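Side-chain contacts in transketolase (Campylobacter jejuni, PDB 3L84), which belongs to the transketolase family of thiamine diphosphate-binding proteins, with two domains of the thiamine diphosphate-binding type and a third, C-terminal domain: residues Leu116-Ala121 with Arg390-Ala395; Ala396-Phe401 with Pro409-Phe414; Tyr420-Ala425 with Arg463-Phe468. One frame throughout, in Å; residues are numbered along the deposited sequence.

Contact 1 (Leu116-Ala121 with Arg390-Ala395)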
ATOM      1  N   LEU A 116       2.824 -10.660  -4.888  1.00  8.20           N
ATOM      2  CA  LEU A 116       4.250 -10.884  -4.845  1.00  7.68           C
ATOM      3  C   LEU A 116       4.910 -10.119  -3.703  1.00  6.88           C
ATOM      4  O   LEU A 116       4.470  -9.031  -3.267  1.00  7.75           O
ATOM      5  CB  LEU A 116       4.870 -10.536  -6.210  1.00  7.68           C
ATOM      6  CG  LEU A 116       4.460 -11.489  -7.355  1.00  8.66           C
ATOM      7  CD1 LEU A 116       4.668 -10.882  -8.748  1.00 10.84           C
ATOM      8  CD2 LEU A 116       5.230 -12.799  -7.215  1.00 11.64           C
ATOM      9  N   GLY A 117       5.975 -10.710  -3.200  1.00  6.19           N
ATOM     10  CA  GLY A 117       6.717 -10.182  -2.079  1.00  7.39           C
ATOM     11  C   GLY A 117       6.200 -10.624  -0.732  1.00  7.97           C
ATOM     12  O   GLY A 117       6.965 -10.773   0.210  1.00  8.04           O
ATOM     13  N   GLN A 118       4.888 -10.806  -0.602  1.00  7.57           N
ATOM     14  CA  GLN A 118       4.280 -11.113   0.701  1.00  7.34           C
ATOM     15  C   GLN A 118       4.952 -12.309   1.356  1.00  6.21           C
ATOM     16  O   GLN A 118       5.296 -12.284   2.540  1.00  6.64           O
ATOM     17  CB  GLN A 118       2.764 -11.418   0.600  1.00  7.73           C
ATOM     18  CG  GLN A 118       1.852 -10.291   0.150  1.00  8.32           C
ATOM     19  CD  GLN A 118       1.852  -9.115   1.088  1.00  8.35           C
ATOM     20  OE1 GLN A 118       1.787  -9.294   2.325  1.00  9.68           O
ATOM     21  NE2 GLN A 118       1.881  -7.892   0.511  1.00  8.75           N
ATOM     22  N   GLY A 119       5.128 -13.367   0.577  1.00  6.21           N
ATOM     23  CA  GLY A 119       5.591 -14.626   1.123  1.00  6.09           C
ATOM     24  C   GLY A 119       6.997 -14.522   1.704  1.00  6.57           C
ATOM     25  O   GLY A 119       7.318 -15.184   2.686  1.00  6.85           O
ATOM     26  N   VAL A 120       7.868 -13.722   1.098  1.00  6.01           N
ATOM     27  CA  VAL A 120       9.196 -13.498   1.631  1.00  5.64           C
ATOM     28  C   VAL A 120       9.099 -12.861   3.024  1.00  5.79           C
ATOM     29  O   VAL A 120       9.765 -13.322   3.968  1.00  6.24           O
ATOM     30  CB  VAL A 120      10.055 -12.606   0.697  1.00  6.04           C
ATOM     31  CG1 VAL A 120      11.420 -12.263   1.353  1.00  7.87           C
ATOM     32  CG2 VAL A 120      10.275 -13.325  -0.664  1.00  7.61           C
ATOM     33  N   ALA A 121       8.256 -11.822   3.166  1.00  5.95           N
ATOM     34  CA  ALA A 121       8.065 -11.189   4.459  1.00  6.25           C
ATOM     35  C   ALA A 121       7.402 -12.161   5.432  1.00  6.00           C
ATOM     36  O   ALA A 121       7.712 -12.160   6.620  1.00  6.13           O
ATOM     37  CB  ALA A 121       7.247  -9.888   4.307  1.00  6.89           C
ATOM     38  N   ARG A 390       8.589   0.369   8.439  1.00  6.19           N
ATOM     39  CA  ARG A 390       8.354  -0.765   7.562  1.00  6.06           C
ATOM     40  C   ARG A 390       6.942  -1.285   7.752  1.00  5.64           C
ATOM     41  O   ARG A 390       6.702  -2.407   8.199  1.00  6.80           O
ATOM     42  CB  ARG A 390       9.354  -1.906   7.864  1.00  6.26           C
ATOM     43  CG  ARG A 390      10.821  -1.565   7.725  1.00  6.14           C
ATOM     44  CD  ARG A 390      11.650  -2.792   8.024  1.00  5.94           C
ATOM     45  NE  ARG A 390      13.089  -2.555   8.031  1.00  6.63           N
ATOM     46  CZ  ARG A 390      13.821  -2.334   9.111  1.00  6.68           C
ATOM     47  NH1 ARG A 390      13.310  -2.291  10.323  1.00  7.15           N
ATOM     48  NH2 ARG A 390      15.132  -2.195   8.962  1.00  7.24           N
ATOM     49  N   GLU A 391       5.971  -0.460   7.474  1.00  6.33           N
ATOM     50  CA  GLU A 391       4.591  -0.829   7.765  1.00  6.25           C
ATOM     51  C   GLU A 391       4.190  -2.114   7.069  1.00  6.07           C
ATOM     52  O   GLU A 391       3.524  -2.971   7.651  1.00  6.18           O
ATOM     53  CB  GLU A 391       3.595   0.280   7.389  1.00  7.83           C
ATOM     54  CG  GLU A 391       3.722   1.573   8.148  1.00  8.23           C
ATOM     55  CD  GLU A 391       4.726   2.529   7.541  1.00  9.27           C
ATOM     56  OE1 GLU A 391       5.361   2.219   6.491  1.00 10.11           O
ATOM     57  OE2 GLU A 391       4.876   3.638   8.113  1.00 11.12           O
ATOM     58  N   HIS A 392       4.546  -2.221   5.803  1.00  6.41           N
ATOM     59  CA  HIS A 392       4.066  -3.349   5.001  1.00  6.01           C
ATOM     60  C   HIS A 392       4.668  -4.656   5.489  1.00  6.03           C
ATOM     61  O   HIS A 392       3.949  -5.625   5.748  1.00  6.28           O
ATOM     62  CB  HIS A 392       4.353  -3.081   3.547  1.00  6.37           C
ATOM     63  CG  HIS A 392       3.586  -3.859   2.546  1.00  7.98           C
ATOM     64  ND1 HIS A 392       2.523  -4.700   2.780  1.00 10.93           N
ATOM     65  CD2 HIS A 392       3.759  -3.814   1.202  1.00  7.43           C
ATOM     66  CE1 HIS A 392       2.081  -5.155   1.598  1.00 10.32           C
ATOM     67  NE2 HIS A 392       2.830  -4.654   0.651  1.00 14.00           N
ATOM     68  N   ALA A 393       5.988  -4.711   5.628  1.00  6.29           N
ATOM     69  CA  ALA A 393       6.631  -5.911   6.162  1.00  5.92           C
ATOM     70  C   ALA A 393       6.123  -6.203   7.572  1.00  5.72           C
ATOM     71  O   ALA A 393       5.970  -7.368   7.922  1.00  5.83           O
ATOM     72  CB  ALA A 393       8.156  -5.768   6.131  1.00  6.43           C
HETATM   73  N   MSE A 394       5.895  -5.185   8.392  1.00  5.28           N
HETATM   74  CA  MSE A 394       5.351  -5.443   9.732  1.00  5.93           C
HETATM   75  C   MSE A 394       4.082  -6.270   9.668  1.00  5.22           C
HETATM   76  O   MSE A 394       3.915  -7.292  10.373  1.00  5.52           O
HETATM   77  CB  MSE A 394       5.053  -4.121  10.457  0.50  2.00           C
HETATM   78  CG  MSE A 394       4.254  -4.289  11.726  1.00  6.09           C
HETATM   79 SE   MSE A 394       3.950  -2.612  12.659  1.00 13.51          SE
HETATM   80  CE  MSE A 394       2.734  -1.783  11.352  1.00  6.92           C
ATOM     81  N   ALA A 395       3.146  -5.830   8.838  1.00  5.76           N
ATOM     82  CA  ALA A 395       1.878  -6.571   8.761  1.00  5.29           C
ATOM     83  C   ALA A 395       2.063  -7.989   8.207  1.00  6.05           C
ATOM     84  O   ALA A 395       1.430  -8.920   8.699  1.00  5.41           O
ATOM     85  CB  ALA A 395       0.868  -5.770   7.917  1.00  6.48           C
TER

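Contact 2 (Ala396-Phe401 with Pro409-Phe414)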
ATOM      1  N   ALA A 396       2.881  -8.183   7.188  1.00  5.52           N
ATOM      2  CA  ALA A 396       3.128  -9.507   6.619  1.00  5.27           C
ATOM      3  C   ALA A 396       3.857 -10.403   7.623  1.00  5.68           C
ATOM      4  O   ALA A 396       3.593 -11.612   7.721  1.00  6.25           O
ATOM      5  CB  ALA A 396       3.890  -9.397   5.281  1.00  6.29           C
ATOM      6  N   ILE A 397       4.775  -9.840   8.380  1.00  5.73           N
ATOM      7  CA  ILE A 397       5.473 -10.598   9.451  1.00  5.68           C
ATOM      8  C   ILE A 397       4.484 -11.028  10.517  1.00  5.65           C
ATOM      9  O   ILE A 397       4.474 -12.189  10.942  1.00  6.05           O
ATOM     10  CB  ILE A 397       6.604  -9.731  10.077  1.00  6.07           C
ATOM     11  CG1 ILE A 397       7.810  -9.707   9.149  1.00  5.98           C
ATOM     12  CG2 ILE A 397       6.984 -10.191  11.506  1.00  6.95           C
ATOM     13  CD1 ILE A 397       8.832  -8.607   9.385  1.00  6.70           C
ATOM     14  N   ASN A 398       3.607 -10.111  10.929  1.00  6.21           N
ATOM     15  CA  ASN A 398       2.633 -10.452  11.954  1.00  5.70           C
ATOM     16  C   ASN A 398       1.558 -11.401  11.449  1.00  5.42           C
ATOM     17  O   ASN A 398       1.032 -12.198  12.233  1.00  6.10           O
ATOM     18  CB  ASN A 398       2.048  -9.183  12.558  1.00  6.16           C
ATOM     19  CG  ASN A 398       2.889  -8.599  13.671  1.00  7.43           C
ATOM     20  OD1 ASN A 398       2.657  -7.397  14.061  1.00 10.41           O
ATOM     21  ND2 ASN A 398       3.767  -9.355  14.219  1.00  6.13           N
ATOM     22  N   ASN A 399       1.276 -11.418  10.139  1.00  5.53           N
ATOM     23  CA  ASN A 399       0.415 -12.473   9.586  1.00  5.79           C
ATOM     24  C   ASN A 399       1.019 -13.845   9.865  1.00  5.41           C
ATOM     25  O   ASN A 399       0.308 -14.792  10.202  1.00  5.85           O
ATOM     26  CB  ASN A 399       0.211 -12.289   8.087  1.00  5.02           C
ATOM     27  CG  ASN A 399      -0.714 -11.175   7.719  1.00  6.80           C
ATOM     28  OD1 ASN A 399      -1.457 -10.648   8.537  1.00  6.12           O
ATOM     29  ND2 ASN A 399      -0.681 -10.805   6.432  1.00  6.52           N
ATOM     30  N   ALA A 400       2.338 -13.956   9.749  1.00  5.47           N
ATOM     31  CA  ALA A 400       3.021 -15.187  10.056  1.00  5.90           C
ATOM     32  C   ALA A 400       3.063 -15.479  11.558  1.00  5.47           C
ATOM     33  O   ALA A 400       2.879 -16.637  11.937  1.00  6.13           O
ATOM     34  CB  ALA A 400       4.454 -15.163   9.445  1.00  6.80           C
ATOM     35  N   PHE A 401       3.286 -14.483  12.401  1.00  5.32           N
ATOM     36  CA  PHE A 401       3.164 -14.695  13.842  1.00  5.70           C
ATOM     37  C   PHE A 401       1.809 -15.295  14.154  1.00  5.64           C
ATOM     38  O   PHE A 401       1.694 -16.182  15.004  1.00  6.82           O
ATOM     39  CB  PHE A 401       3.348 -13.405  14.667  1.00  5.67           C
ATOM     40  CG  PHE A 401       4.772 -13.074  15.052  1.00  5.75           C
ATOM     41  CD1 PHE A 401       5.634 -12.438  14.195  1.00  7.45           C
ATOM     42  CD2 PHE A 401       5.234 -13.430  16.320  1.00  7.18           C
ATOM     43  CE1 PHE A 401       6.933 -12.142  14.580  1.00  8.01           C
ATOM     44  CE2 PHE A 401       6.539 -13.130  16.714  1.00  6.33           C
ATOM     45  CZ  PHE A 401       7.376 -12.477  15.854  1.00  7.47           C
ATOM     46  N   PRO A 409      -0.669 -11.476  17.706  1.00  5.62           N
ATOM     47  CA  PRO A 409       0.126 -10.293  17.396  1.00  6.00           C
ATOM     48  C   PRO A 409      -0.704  -9.056  17.111  1.00  6.01           C
ATOM     49  O   PRO A 409      -1.838  -9.130  16.625  1.00  6.45           O
ATOM     50  CB  PRO A 409       0.862 -10.701  16.137  1.00  6.65           C
ATOM     51  CG  PRO A 409      -0.166 -11.517  15.415  1.00  6.29           C
ATOM     52  CD  PRO A 409      -0.869 -12.298  16.506  1.00  6.11           C
ATOM     53  N   PHE A 410      -0.096  -7.898  17.371  1.00  5.50           N
ATOM     54  CA  PHE A 410      -0.654  -6.623  16.916  1.00  5.59           C
ATOM     55  C   PHE A 410       0.371  -5.818  16.154  1.00  5.96           C
ATOM     56  O   PHE A 410       1.561  -5.841  16.429  1.00  6.52           O
ATOM     57  CB  PHE A 410      -1.267  -5.772  18.079  1.00  6.18           C
ATOM     58  CG  PHE A 410      -0.267  -5.196  19.049  1.00  6.49           C
ATOM     59  CD1 PHE A 410       0.376  -3.979  18.779  1.00  6.97           C
ATOM     60  CD2 PHE A 410       0.064  -5.883  20.195  1.00  7.51           C
ATOM     61  CE1 PHE A 410       1.303  -3.465  19.686  1.00  8.97           C
ATOM     62  CE2 PHE A 410       0.987  -5.367  21.097  1.00  8.68           C
ATOM     63  CZ  PHE A 410       1.597  -4.158  20.832  1.00  8.29           C
ATOM     64  N   SER A 411      -0.127  -5.126  15.114  1.00  5.83           N
ATOM     65  CA  SER A 411       0.622  -4.209  14.242  1.00  6.13           C
ATOM     66  C   SER A 411       0.094  -2.815  14.446  1.00  6.97           C
ATOM     67  O   SER A 411      -1.127  -2.633  14.415  1.00  8.90           O
ATOM     68  CB  SER A 411       0.408  -4.567  12.760  1.00  7.76           C
ATOM     69  OG  SER A 411       0.860  -5.889  12.478  1.00  7.92           O
ATOM     70  N   ALA A 412       0.956  -1.813  14.619  1.00  5.91           N
ATOM     71  CA  ALA A 412       0.525  -0.450  14.899  1.00  5.65           C
ATOM     72  C   ALA A 412       1.180   0.561  14.004  1.00  5.80           C
ATOM     73  O   ALA A 412       2.389   0.506  13.749  1.00  6.54           O
ATOM     74  CB  ALA A 412       0.756  -0.098  16.388  1.00  7.12           C
ATOM     75  N   THR A 413       0.389   1.542  13.580  1.00  5.58           N
ATOM     76  CA  THR A 413       0.883   2.734  12.898  1.00  6.12           C
ATOM     77  C   THR A 413      -0.209   3.802  12.931  1.00  5.47           C
ATOM     78  O   THR A 413      -1.301   3.591  13.507  1.00  6.94           O
ATOM     79  CB  THR A 413       1.340   2.415  11.438  1.00  6.76           C
ATOM     80  OG1 THR A 413       1.913   3.590  10.844  1.00  7.41           O
ATOM     81  CG2 THR A 413       0.196   1.890  10.549  1.00  8.25           C
ATOM     82  N   PHE A 414       0.069   4.952  12.363  1.00  5.12           N
ATOM     83  CA  PHE A 414      -0.989   5.935  12.170  1.00  5.60           C
ATOM     84  C   PHE A 414      -1.981   5.415  11.154  1.00  5.93           C
ATOM     85  O   PHE A 414      -1.624   4.732  10.163  1.00  6.53           O
ATOM     86  CB  PHE A 414      -0.425   7.243  11.587  1.00  6.21           C
ATOM     87  CG  PHE A 414       0.470   8.058  12.513  1.00  8.06           C
ATOM     88  CD1 PHE A 414       0.309   8.064  13.878  1.00  9.12           C
ATOM     89  CD2 PHE A 414       1.474   8.874  11.966  1.00 10.70           C
ATOM     90  CE1 PHE A 414       1.130   8.836  14.699  1.00 11.43           C
ATOM     91  CE2 PHE A 414       2.274   9.649  12.806  1.00 10.65           C
ATOM     92  CZ  PHE A 414       2.085   9.637  14.145  1.00 11.40           C
TER

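Contact 3 (Tyr420-Ala425 with Arg463-Phe468)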
ATOM      1  N   TYR A 420      -0.058   1.855   3.587  1.00  6.42           N
ATOM      2  CA  TYR A 420       1.207   1.178   3.264  1.00  6.74           C
ATOM      3  C   TYR A 420       1.126  -0.299   3.531  1.00  7.58           C
ATOM      4  O   TYR A 420       1.894  -1.045   2.886  1.00  9.93           O
ATOM      5  CB  TYR A 420       2.373   1.773   4.069  1.00  7.07           C
ATOM      6  CG  TYR A 420       2.988   3.059   3.553  1.00  6.68           C
ATOM      7  CD1 TYR A 420       2.304   4.246   3.528  1.00  8.28           C
ATOM      8  CD2 TYR A 420       4.335   3.085   3.169  1.00  8.39           C
ATOM      9  CE1 TYR A 420       2.901   5.421   3.100  1.00  7.67           C
ATOM     10  CE2 TYR A 420       4.951   4.260   2.732  1.00  8.97           C
ATOM     11  CZ  TYR A 420       4.239   5.433   2.714  1.00  8.79           C
ATOM     12  OH  TYR A 420       4.859   6.615   2.281  1.00  9.01           O
ATOM     13  N   LEU A 421       0.264  -0.754   4.438  1.00  6.08           N
ATOM     14  CA  LEU A 421       0.172  -2.174   4.824  1.00  6.45           C
ATOM     15  C   LEU A 421      -1.090  -2.885   4.348  1.00  6.62           C
ATOM     16  O   LEU A 421      -1.276  -4.094   4.610  1.00  6.64           O
ATOM     17  CB  LEU A 421       0.417  -2.386   6.335  1.00  6.77           C
ATOM     18  CG  LEU A 421      -0.516  -1.643   7.296  1.00  6.75           C
ATOM     19  CD1 LEU A 421      -1.968  -2.146   7.274  1.00  8.42           C
ATOM     20  CD2 LEU A 421       0.051  -1.749   8.725  1.00  7.77           C
ATOM     21  N   LYS A 422      -1.990  -2.172   3.657  1.00  6.58           N
ATOM     22  CA  LYS A 422      -3.291  -2.716   3.261  1.00  6.60           C
ATOM     23  C   LYS A 422      -3.190  -4.060   2.518  1.00  6.78           C
ATOM     24  O   LYS A 422      -3.997  -4.936   2.793  1.00  6.54           O
ATOM     25  CB  LYS A 422      -4.059  -1.662   2.467  1.00  7.66           C
ATOM     26  CG  LYS A 422      -5.384  -2.109   1.823  1.00  7.73           C
ATOM     27  CD  LYS A 422      -6.454  -2.509   2.795  1.00  9.75           C
ATOM     28  CE  LYS A 422      -7.720  -2.974   2.068  1.00  7.89           C
ATOM     29  NZ  LYS A 422      -7.484  -4.310   1.424  1.00  8.33           N
ATOM     30  N   PRO A 423      -2.222  -4.264   1.615  1.00  5.88           N
ATOM     31  CA  PRO A 423      -2.231  -5.569   0.904  1.00  6.31           C
ATOM     32  C   PRO A 423      -2.029  -6.739   1.842  1.00  6.43           C
ATOM     33  O   PRO A 423      -2.584  -7.817   1.645  1.00  7.16           O
ATOM     34  CB  PRO A 423      -1.062  -5.441  -0.091  1.00  6.71           C
ATOM     35  CG  PRO A 423      -0.921  -4.000  -0.301  1.00  7.25           C
ATOM     36  CD  PRO A 423      -1.227  -3.337   1.041  1.00  7.76           C
ATOM     37  N   ALA A 424      -1.223  -6.570   2.893  1.00  6.67           N
ATOM     38  CA  ALA A 424      -1.000  -7.601   3.893  1.00  5.94           C
ATOM     39  C   ALA A 424      -2.180  -7.718   4.840  1.00  6.06           C
ATOM     40  O   ALA A 424      -2.531  -8.815   5.254  1.00  6.51           O
ATOM     41  CB  ALA A 424       0.306  -7.308   4.683  1.00  7.38           C
ATOM     42  N   ALA A 425      -2.830  -6.601   5.191  1.00  6.25           N
ATOM     43  CA  ALA A 425      -4.070  -6.690   5.948  1.00  6.06           C
ATOM     44  C   ALA A 425      -5.099  -7.536   5.210  1.00  5.68           C
ATOM     45  O   ALA A 425      -5.849  -8.302   5.810  1.00  6.25           O
ATOM     46  CB  ALA A 425      -4.623  -5.291   6.279  1.00  6.51           C
ATOM     47  N   ARG A 463     -13.876  -0.738   6.125  1.00  5.90           N
ATOM     48  CA  ARG A 463     -15.234  -1.234   6.185  1.00  5.74           C
ATOM     49  C   ARG A 463     -15.577  -2.029   4.953  1.00  7.27           C
ATOM     50  O   ARG A 463     -16.257  -3.069   5.077  1.00  9.56           O
ATOM     51  CB  ARG A 463     -16.217  -0.100   6.376  1.00  6.70           C
ATOM     52  CG  ARG A 463     -16.108   0.515   7.757  1.00  6.42           C
ATOM     53  CD  ARG A 463     -16.981   1.729   7.856  1.00  7.22           C
ATOM     54  NE  ARG A 463     -17.018   2.262   9.218  1.00  7.21           N
ATOM     55  CZ  ARG A 463     -17.455   3.464   9.516  1.00  8.70           C
ATOM     56  NH1 ARG A 463     -17.773   4.320   8.557  1.00 10.76           N
ATOM     57  NH2 ARG A 463     -17.469   3.847  10.797  1.00 10.87           N
ATOM     58  N   ALA A 464     -15.091  -1.657   3.772  1.00  6.26           N
ATOM     59  CA  ALA A 464     -15.405  -2.375   2.546  1.00  6.40           C
ATOM     60  C   ALA A 464     -14.670  -3.708   2.447  1.00  6.72           C
ATOM     61  O   ALA A 464     -15.143  -4.620   1.770  1.00  6.89           O
ATOM     62  CB  ALA A 464     -15.072  -1.534   1.333  1.00  7.43           C
HETATM   63  N   MSE A 465     -13.488  -3.840   3.039  1.00  6.41           N
HETATM   64  CA  MSE A 465     -12.740  -5.080   3.024  1.00  5.90           C
HETATM   65  C   MSE A 465     -13.495  -6.182   3.776  1.00  6.11           C
HETATM   66  O   MSE A 465     -13.787  -6.042   4.975  1.00  6.88           O
HETATM   67  CB  MSE A 465     -11.368  -4.856   3.652  1.00  7.17           C
HETATM   68  CG  MSE A 465     -10.519  -6.137   3.678  1.00  8.09           C
HETATM   69 SE   MSE A 465      -8.671  -5.885   4.229  0.70 10.72          SE
HETATM   70  CE  MSE A 465      -8.851  -4.414   5.518  1.00 11.56           C
ATOM     71  N   PRO A 466     -13.774  -7.300   3.110  1.00  6.33           N
ATOM     72  CA  PRO A 466     -14.410  -8.400   3.828  1.00  6.87           C
ATOM     73  C   PRO A 466     -13.592  -8.953   4.982  1.00  6.38           C
ATOM     74  O   PRO A 466     -12.363  -8.825   4.999  1.00  6.04           O
ATOM     75  CB  PRO A 466     -14.606  -9.459   2.725  1.00  7.81           C
ATOM     76  CG  PRO A 466     -14.670  -8.663   1.462  1.00  8.36           C
ATOM     77  CD  PRO A 466     -13.675  -7.571   1.666  1.00  5.91           C
ATOM     78  N   ASN A 467     -14.270  -9.665   5.884  1.00  7.55           N
ATOM     79  CA  ASN A 467     -13.620 -10.406   6.961  1.00  7.22           C
ATOM     80  C   ASN A 467     -12.734  -9.534   7.860  1.00  7.66           C
ATOM     81  O   ASN A 467     -11.673  -9.955   8.274  1.00  7.80           O
ATOM     82  CB  ASN A 467     -12.771 -11.591   6.446  1.00  7.41           C
ATOM     83  CG  ASN A 467     -13.563 -12.681   5.818  1.00  9.46           C
ATOM     84  OD1 ASN A 467     -14.801 -12.750   5.972  1.00 11.72           O
ATOM     85  ND2 ASN A 467     -12.869 -13.603   5.169  1.00  9.43           N
ATOM     86  N   PHE A 468     -13.195  -8.332   8.138  1.00  7.65           N
ATOM     87  CA  PHE A 468     -12.557  -7.399   9.053  1.00  8.62           C
ATOM     88  C   PHE A 468     -13.614  -6.760   9.876  1.00 10.58           C
ATOM     89  O   PHE A 468     -14.720  -6.398   9.359  1.00 12.76           O
ATOM     90  CB  PHE A 468     -11.827  -6.259   8.328  1.00 11.31           C
ATOM     91  CG  PHE A 468     -10.354  -6.200   8.595  1.00  9.38           C
ATOM     92  CD1 PHE A 468      -9.511  -6.849   7.764  1.00 15.48           C
ATOM     93  CD2 PHE A 468      -9.835  -5.601   9.735  1.00 15.51           C
ATOM     94  CE1 PHE A 468      -8.221  -6.852   7.962  1.00 15.39           C
ATOM     95  CE2 PHE A 468      -8.444  -5.593   9.918  1.00 13.64           C
ATOM     96  CZ  PHE A 468      -7.665  -6.241   9.059  1.00 11.19           C
TER

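Contact 1 (Leu116-Ala121 with Arg390-Ala395)
Gln118 and His392 form the polar half of a small, wholly buried contact between the first turns of two helices, and Ala121 and Ala393 form the apolar half. Helix 118-137 belongs to the thiamine diphosphate binding domain and helix 391-404 to the pyrimidine binding domain, which makes this an interdomain contact within one chain. The closest approach is 3.0 Å, from Gln118 NE2 to His392 CE1. The glutamine chain bends at its second torsion (chi2 -62°), and the bend swings NE2 to the CE1 side of the imidazole. From the other helix, His392 holds CG anti to its backbone N (chi1 -161°), extending the ring toward helix 118-137. The two side chains cross at about a right angle, with amide and ring planes 50° apart; the nitrogen arrives obliquely, so the meeting is not a parallel stack. One turn after Gln118, Ala121 meets Ala393, the residue next to His392: Ala121 CB lies 4.4 Å from Ala393 CA, and their CA atoms are 5.7 Å apart. Tyr420 of the second subunit touches both polar side chains. Its OH receives a hydrogen bond from Gln118 NE2 and is also bonded to Leu116 O, and its ring sits edge-to-face with His392. On the same chain, Ala393 N is hydrogen-bonded to Glu162 OE1. The chemistry implies that the buried amide nitrogen gets its clear hydrogen-bond partner from across the dimer interface, while the close-packed imidazole probably limits its movement, tying this interdomain seam to the assembly of the dimer.

Contact 2 (Ala396-Phe401 with Pro409-Phe414)
Helix packing on the strand that follows it, the second half of a beta-alpha-beta crossover, is what joins Asn398 and Phe401 to Pro409 and Ser411. The contact is buried and centres on Asn398, whose side chain slides past the Pro409 ring in the opposite direction. Asn398 CG comes within 3.8 Å of Pro409 CB, and on the backbone side Asn398 O sits 3.5 Å from Pro409 CG, so both the side chain and the backbone carbonyl of Asn398 touch the proline ring. Phe401, one turn later, adds an apolar contact from its CB to Pro409 CB at 4.0 Å; its ring leads away from the strand, turns an edge to Ile397 O in the ring plane and meets Phe407 edge-to-face. The crossover runs from strand 384-386 through helix 391-404 into strand 408-414, and both strands belong to the parallel sheet of the pyrimidine binding domain. Helix and strand segments therefore run almost antiparallel, at 168°, with axes 8.1 Å apart. Along the strand the side chains alternate: Pro409 and Ser411 point to the helix, Phe410 and Ala412 to the other face of the sheet. Ser411 places OG anti to its carbonyl carbon (chi1 -60°), which brings OG 3.5 Å from Asn398 CB. The Asn398 amide ends beside this hydroxyl and Phe410 O, but it is probably turned over in the model, so which amide atom faces them remains doubtful. Ser411 OG is hydrogen-bonded to His435 NE2, and ND1 of the same ring is hydrogen-bonded to Asn399 OD1, so that one imidazole links the strand to the neighbouring residue of the helix.

Contact 3 (Tyr420-Ala425 with Arg463-Phe468)
With CG anti to the backbone N in both Lys422 (chi1 173°) and Met465 (chi1 180°), the two long side chains extend from their backbones, and bends at chi2 and chi4 of the lysine bring them together tip to tip. The second bend turns the ammonium group to the selenium of Met465, a selenomethionine in this model: Lys422 NZ lies 3.4 Å from Met465 SE. The preceding carbon packs against the methyl group, Lys422 CE to Met465 CE at 3.9 Å. The charge itself is met across the dimer interface, where Lys422 NZ forms salt bridges with Glu457 and Glu419 of the second subunit; selenium is a neighbour of the ammonium group rather than its main polar partner. In the fold, the contact sets helix 418-431 against the turn that leads from helix 458-464 into strand 469-471, an outermost strand of the parallel sheet in the pyrimidine binding domain. The helix is kinked at Pro423 and Ala424, where the regular bonds to the preceding turn are missing; proline has no N-H to give. Ala425 N resumes the helical pattern with a 3.0 Å bond to Leu421 O. Ala425 also supplies the second half of the interface. Its carbonyl O approaches the Phe468 ring at the edge, in the ring plane, 3.5 Å from Phe468 CE1, while Ala425 CB rests 4.2 Å from Phe468 CZ. The Met465 methyl group reaches the same alanine, with Ala425 CB 4.4 Å from Met465 CE. Beyond this pair of segments, Phe462 meets the Phe468 ring edge-to-face.

In the fold
All three contacts are buried, so they differ in the elements they join rather than in depth. Contacts 1 and 2 share helix 391-404: its first turn faces another domain, while its later turns lie on a strand of their own sheet. Contact 3 uses helix 418-431, which follows the strand of contact 2 and touches both others; Asn399 ND2 is hydrogen-bonded to Ala424 O, and Ala424 CB packs on Gln118 OE1. The chemistry follows the place. Contacts 1 and 3 touch the second subunit, which supplies clear polar partners for Gln118 and Lys422, whereas contact 2 meets no other chain and relies on proline packing and polar groups from within its domain.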